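Local structure of Gp26 (Listeria phage P40, 4JZ5) at residues A[51-62]-A[93-104]. The protein is a phage endolysin whose family 25 glycosyl hydrolase domain probably cleaves the glycan strands of Listeria cell-wall peptidoglycan. Numbering follows the deposited sequence.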
loop_
_atom_site.group_PDB
_atom_site.type_symbol
_atom_site.label_atom_id
_atom_site.label_comp_id
_atom_site.label_asym_id
_atom_site.label_seq_id
_atom_site.Cartn_x
_atom_site.Cartn_y
_atom_site.Cartn_z
ATOM N N SER A 51 7.230 -1.214 -2.625
ATOM C CA SER A 51 8.499 -0.553 -2.864
ATOM C C SER A 51 9.706 -1.369 -2.438
ATOM O O SER A 51 10.739 -1.361 -3.108
ATOM C CB SER A 51 8.537 0.775 -2.116
ATOM O OG SER A 51 8.396 0.614 -0.712
ATOM N N SER A 52 9.583 -2.048 -1.299
ATOM C CA SER A 52 10.745 -2.505 -0.571
ATOM C C SER A 52 10.313 -3.369 0.606
ATOM O O SER A 52 9.198 -3.236 1.110
ATOM C CB SER A 52 11.554 -1.302 -0.071
ATOM O OG SER A 52 10.718 -0.237 0.355
ATOM N N ASN A 53 11.225 -4.238 1.018
ATOM C CA ASN A 53 11.126 -5.049 2.225
ATOM C C ASN A 53 12.234 -4.606 3.161
ATOM O O ASN A 53 13.413 -4.923 2.942
ATOM C CB ASN A 53 11.358 -6.528 1.915
ATOM C CG ASN A 53 10.170 -7.203 1.268
ATOM O OD1 ASN A 53 9.164 -6.577 0.950
ATOM N ND2 ASN A 53 10.286 -8.504 1.068
ATOM N N GLY A 54 11.872 -3.864 4.201
ATOM C CA GLY A 54 12.873 -3.317 5.100
ATOM C C GLY A 54 13.952 -2.545 4.356
ATOM O O GLY A 54 13.682 -1.864 3.373
ATOM N N THR A 55 15.183 -2.664 4.852
ATOM C CA THR A 55 16.372 -2.214 4.142
ATOM C C THR A 55 17.007 -3.368 3.368
ATOM O O THR A 55 18.082 -3.221 2.789
ATOM C CB THR A 55 17.411 -1.633 5.106
ATOM O OG1 THR A 55 17.594 -2.532 6.200
ATOM C CG2 THR A 55 16.977 -0.277 5.633
ATOM N N GLN A 56 16.345 -4.520 3.341
ATOM C CA GLN A 56 16.910 -5.713 2.727
ATOM C C GLN A 56 16.964 -5.582 1.211
ATOM O O GLN A 56 17.974 -5.916 0.597
ATOM C CB GLN A 56 16.082 -6.933 3.116
ATOM C CG GLN A 56 16.607 -8.241 2.568
ATOM C CD GLN A 56 15.817 -9.433 3.046
ATOM O OE1 GLN A 56 14.720 -9.306 3.594
ATOM N NE2 GLN A 56 16.380 -10.616 2.845
ATOM N N LYS A 57 15.886 -5.103 0.600
ATOM C CA LYS A 57 15.827 -5.008 -0.853
ATOM C C LYS A 57 14.674 -4.123 -1.285
ATOM O O LYS A 57 13.687 -3.950 -0.558
ATOM C CB LYS A 57 15.637 -6.396 -1.470
ATOM C CG LYS A 57 14.291 -7.011 -1.148
ATOM C CD LYS A 57 14.100 -8.364 -1.833
ATOM C CE LYS A 57 12.670 -8.862 -1.672
ATOM N NZ LYS A 57 12.520 -10.279 -2.098
ATOM N N TYR A 58 14.810 -3.550 -2.472
ATOM C CA TYR A 58 13.656 -3.034 -3.183
ATOM C C TYR A 58 12.897 -4.205 -3.776
ATOM O O TYR A 58 13.481 -5.243 -4.090
ATOM C CB TYR A 58 14.085 -2.051 -4.274
ATOM C CG TYR A 58 14.769 -0.846 -3.673
ATOM C CD1 TYR A 58 14.027 0.201 -3.142
ATOM C CD2 TYR A 58 16.152 -0.782 -3.577
ATOM C CE1 TYR A 58 14.651 1.298 -2.562
ATOM C CE2 TYR A 58 16.786 0.316 -3.004
ATOM C CZ TYR A 58 16.031 1.347 -2.493
ATOM O OH TYR A 58 16.675 2.432 -1.926
ATOM N N ASP A 59 11.591 -4.064 -3.923
ATOM C CA ASP A 59 10.817 -5.108 -4.578
ATOM C C ASP A 59 11.320 -5.296 -6.004
ATOM O O ASP A 59 11.550 -4.315 -6.724
ATOM C CB ASP A 59 9.341 -4.745 -4.552
ATOM C CG ASP A 59 8.474 -5.799 -5.200
ATOM O OD1 ASP A 59 8.376 -5.782 -6.447
ATOM O OD2 ASP A 59 7.903 -6.644 -4.472
ATOM N N GLU A 60 11.489 -6.549 -6.404
ATOM C CA GLU A 60 12.093 -6.875 -7.681
ATOM C C GLU A 60 11.290 -6.397 -8.880
ATOM O O GLU A 60 11.837 -6.328 -9.980
ATOM C CB GLU A 60 12.286 -8.390 -7.780
ATOM C CG GLU A 60 13.251 -8.982 -6.741
ATOM C CD GLU A 60 12.588 -9.434 -5.425
ATOM O OE1 GLU A 60 11.611 -8.818 -4.943
ATOM O OE2 GLU A 60 13.082 -10.434 -4.845
ATOM N N ARG A 61 10.008 -6.108 -8.695
ATOM C CA ARG A 61 9.169 -5.637 -9.786
ATOM C C ARG A 61 8.794 -4.165 -9.641
ATOM O O ARG A 61 7.947 -3.687 -10.387
ATOM C CB ARG A 61 7.893 -6.488 -9.914
ATOM C CG ARG A 61 8.134 -7.974 -10.205
ATOM C CD ARG A 61 8.644 -8.280 -11.598
ATOM N NE ARG A 61 9.081 -9.677 -11.652
ATOM C CZ ARG A 61 9.393 -10.340 -12.757
ATOM N NH1 ARG A 61 9.303 -9.757 -13.938
ATOM N NH2 ARG A 61 9.784 -11.603 -12.674
ATOM N N LEU A 62 9.398 -3.456 -8.690
ATOM C CA LEU A 62 9.060 -2.051 -8.475
ATOM C C LEU A 62 9.130 -1.231 -9.766
ATOM O O LEU A 62 8.170 -0.542 -10.132
ATOM C CB LEU A 62 10.000 -1.441 -7.440
ATOM C CG LEU A 62 9.970 0.085 -7.315
ATOM C CD1 LEU A 62 8.620 0.564 -6.848
ATOM C CD2 LEU A 62 11.042 0.541 -6.340
ATOM N N GLU A 93 14.717 2.689 7.023
ATOM C CA GLU A 93 13.613 2.094 6.280
ATOM C C GLU A 93 12.723 3.168 5.652
ATOM O O GLU A 93 12.273 3.018 4.509
ATOM C CB GLU A 93 12.779 1.157 7.164
ATOM C CG GLU A 93 13.514 -0.151 7.435
ATOM C CD GLU A 93 12.629 -1.334 7.744
ATOM O OE1 GLU A 93 11.385 -1.258 7.534
ATOM O OE2 GLU A 93 13.189 -2.368 8.155
ATOM N N ALA A 94 12.465 4.256 6.366
ATOM C CA ALA A 94 11.726 5.365 5.775
ATOM C C ALA A 94 12.448 5.869 4.525
ATOM O O ALA A 94 11.800 6.166 3.512
ATOM C CB ALA A 94 11.552 6.471 6.791
ATOM N N ASN A 95 13.774 5.936 4.582
ATOM C CA ASN A 95 14.543 6.358 3.420
ATOM C C ASN A 95 14.479 5.375 2.259
ATOM O O ASN A 95 14.640 5.773 1.116
ATOM C CB ASN A 95 15.989 6.620 3.805
ATOM C CG ASN A 95 16.147 7.904 4.576
ATOM O OD1 ASN A 95 15.349 8.828 4.428
ATOM N ND2 ASN A 95 17.197 7.985 5.385
ATOM N N MET A 96 14.226 4.096 2.527
ATOM C CA MET A 96 13.982 3.133 1.446
ATOM C C MET A 96 12.745 3.537 0.658
ATOM O O MET A 96 12.726 3.514 -0.570
ATOM C CB MET A 96 13.761 1.720 2.000
ATOM C CG MET A 96 14.993 1.041 2.576
ATOM S SD MET A 96 16.230 0.526 1.350
ATOM C CE MET A 96 15.448 -0.855 0.541
ATOM N N LEU A 97 11.678 3.867 1.368
ATOM C CA LEU A 97 10.449 4.268 0.709
ATOM C C LEU A 97 10.655 5.580 -0.060
ATOM O O LEU A 97 10.183 5.715 -1.193
ATOM C CB LEU A 97 9.309 4.371 1.717
ATOM C CG LEU A 97 7.934 4.782 1.175
ATOM C CD1 LEU A 97 7.462 3.943 -0.012
ATOM C CD2 LEU A 97 6.914 4.724 2.287
ATOM N N VAL A 98 11.362 6.534 0.533
ATOM C CA VAL A 98 11.666 7.782 -0.169
ATOM C C VAL A 98 12.491 7.501 -1.421
ATOM O O VAL A 98 12.206 8.043 -2.504
ATOM C CB VAL A 98 12.385 8.782 0.757
ATOM C CG1 VAL A 98 12.788 10.052 -0.008
ATOM C CG2 VAL A 98 11.503 9.143 1.936
ATOM N N SER A 99 13.500 6.643 -1.291
ATOM C CA SER A 99 14.328 6.287 -2.432
ATOM C C SER A 99 13.526 5.604 -3.534
ATOM O O SER A 99 13.741 5.868 -4.715
ATOM C CB SER A 99 15.475 5.395 -1.979
ATOM O OG SER A 99 16.422 6.142 -1.239
ATOM N N ALA A 100 12.607 4.727 -3.151
ATOM C CA ALA A 100 11.745 4.064 -4.127
ATOM C C ALA A 100 10.879 5.076 -4.870
ATOM O O ALA A 100 10.697 4.981 -6.091
ATOM C CB ALA A 100 10.873 3.029 -3.435
ATOM N N TYR A 101 10.330 6.027 -4.129
ATOM C CA TYR A 101 9.574 7.125 -4.724
ATOM C C TYR A 101 10.442 7.885 -5.743
ATOM O O TYR A 101 10.023 8.138 -6.875
ATOM C CB TYR A 101 9.056 8.034 -3.600
ATOM C CG TYR A 101 8.368 9.278 -4.093
ATOM C CD1 TYR A 101 7.066 9.248 -4.559
ATOM C CD2 TYR A 101 9.027 10.489 -4.099
ATOM C CE1 TYR A 101 6.448 10.391 -5.018
ATOM C CE2 TYR A 101 8.412 11.632 -4.544
ATOM C CZ TYR A 101 7.128 11.587 -5.014
ATOM O OH TYR A 101 6.523 12.736 -5.466
ATOM N N LYS A 102 11.660 8.222 -5.349
ATOM C CA LYS A 102 12.584 8.884 -6.258
ATOM C C LYS A 102 12.899 8.028 -7.487
ATOM O O LYS A 102 12.998 8.547 -8.590
ATOM C CB LYS A 102 13.866 9.255 -5.518
ATOM C CG LYS A 102 13.690 10.331 -4.454
ATOM C CD LYS A 102 14.992 10.497 -3.672
ATOM C CE LYS A 102 14.998 11.683 -2.723
ATOM N NZ LYS A 102 16.340 11.830 -2.080
ATOM N N LYS A 103 13.072 6.730 -7.312
ATOM C CA LYS A 103 13.338 5.839 -8.437
ATOM C C LYS A 103 12.188 5.870 -9.444
ATOM O O LYS A 103 12.397 5.908 -10.654
ATOM C CB LYS A 103 13.541 4.412 -7.947
ATOM C CG LYS A 103 14.857 4.130 -7.252
ATOM C CD LYS A 103 14.882 2.694 -6.737
ATOM C CE LYS A 103 16.146 2.398 -5.963
ATOM N NZ LYS A 103 17.334 2.360 -6.851
ATOM N N CYS A 104 10.961 5.849 -8.937
ATOM C CA CYS A 104 9.812 5.952 -9.818
ATOM C C CYS A 104 9.843 7.266 -10.589
ATOM O O CYS A 104 9.626 7.292 -11.792
ATOM C CB CYS A 104 8.521 5.857 -9.023
ATOM S SG CYS A 104 8.217 4.196 -8.348
#
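Ser-51 meets helix 87-106 through its CB, 3.5 Å from the CB of Ala-100, a small-on-small pairing that lets the end of strand 46-53 come close to the helix; the axes of strand 51-53 and helix 93-104 approach to 7.7 Å and run roughly antiparallel, with 150° between their directions. The hydroxyl of Ser-51 lies against the methyl Leu-97 CD1, yet bonds to Tyr-79 O on the neighbouring strand 76-81. Further along, the chain leaves the strand at Gly-54, whose CA sits 3.2 Å from Glu-93 OE2. That carboxylate is held on its other oxygen by the backbone N of Leu-83. Gly-54 O faces Met-96 CG and also receives a hydrogen bond from His-80 NE2. Thr-55 lays its CG2 across the stems of Glu-93 and Met-96, each crossed at about a right angle.

After the classic beta bulge of Gln-56 and Lys-57 opposite Asn-53, Tyr-58 reaches out to the helix and is clasped on both faces. Bends at chi2 and chi3 fold the Met-96 methyl over one face, with CE 3.8 Å from the ring centroid, while SD makes an oblique Met-aromatic contact. Over the opposite face lies Lys-103 CE, 3.7 Å from the centroid; a turn at chi4 (-70°) leaves NZ also above this face, in a cation-pi contact at 4.7 Å. Ser-99 CB closes on the ring edge beside OH. Last, Leu-62, opening helix 62-72, splits its methyls between Ala-100 CB and Cys-104 SG.

Helix 87-106, which follows strand 76-81, thus also packs against the adjacent parallel strand 46-53 and its hairpin, in a barrel-like fold as in other family 25 hydrolases. No hydrogen bond joins the two segments; with Tyr-58 gripped from both faces and the ammonium probably adding a modest electrostatic pull, side-chain fit sets how helix and hairpin sit together.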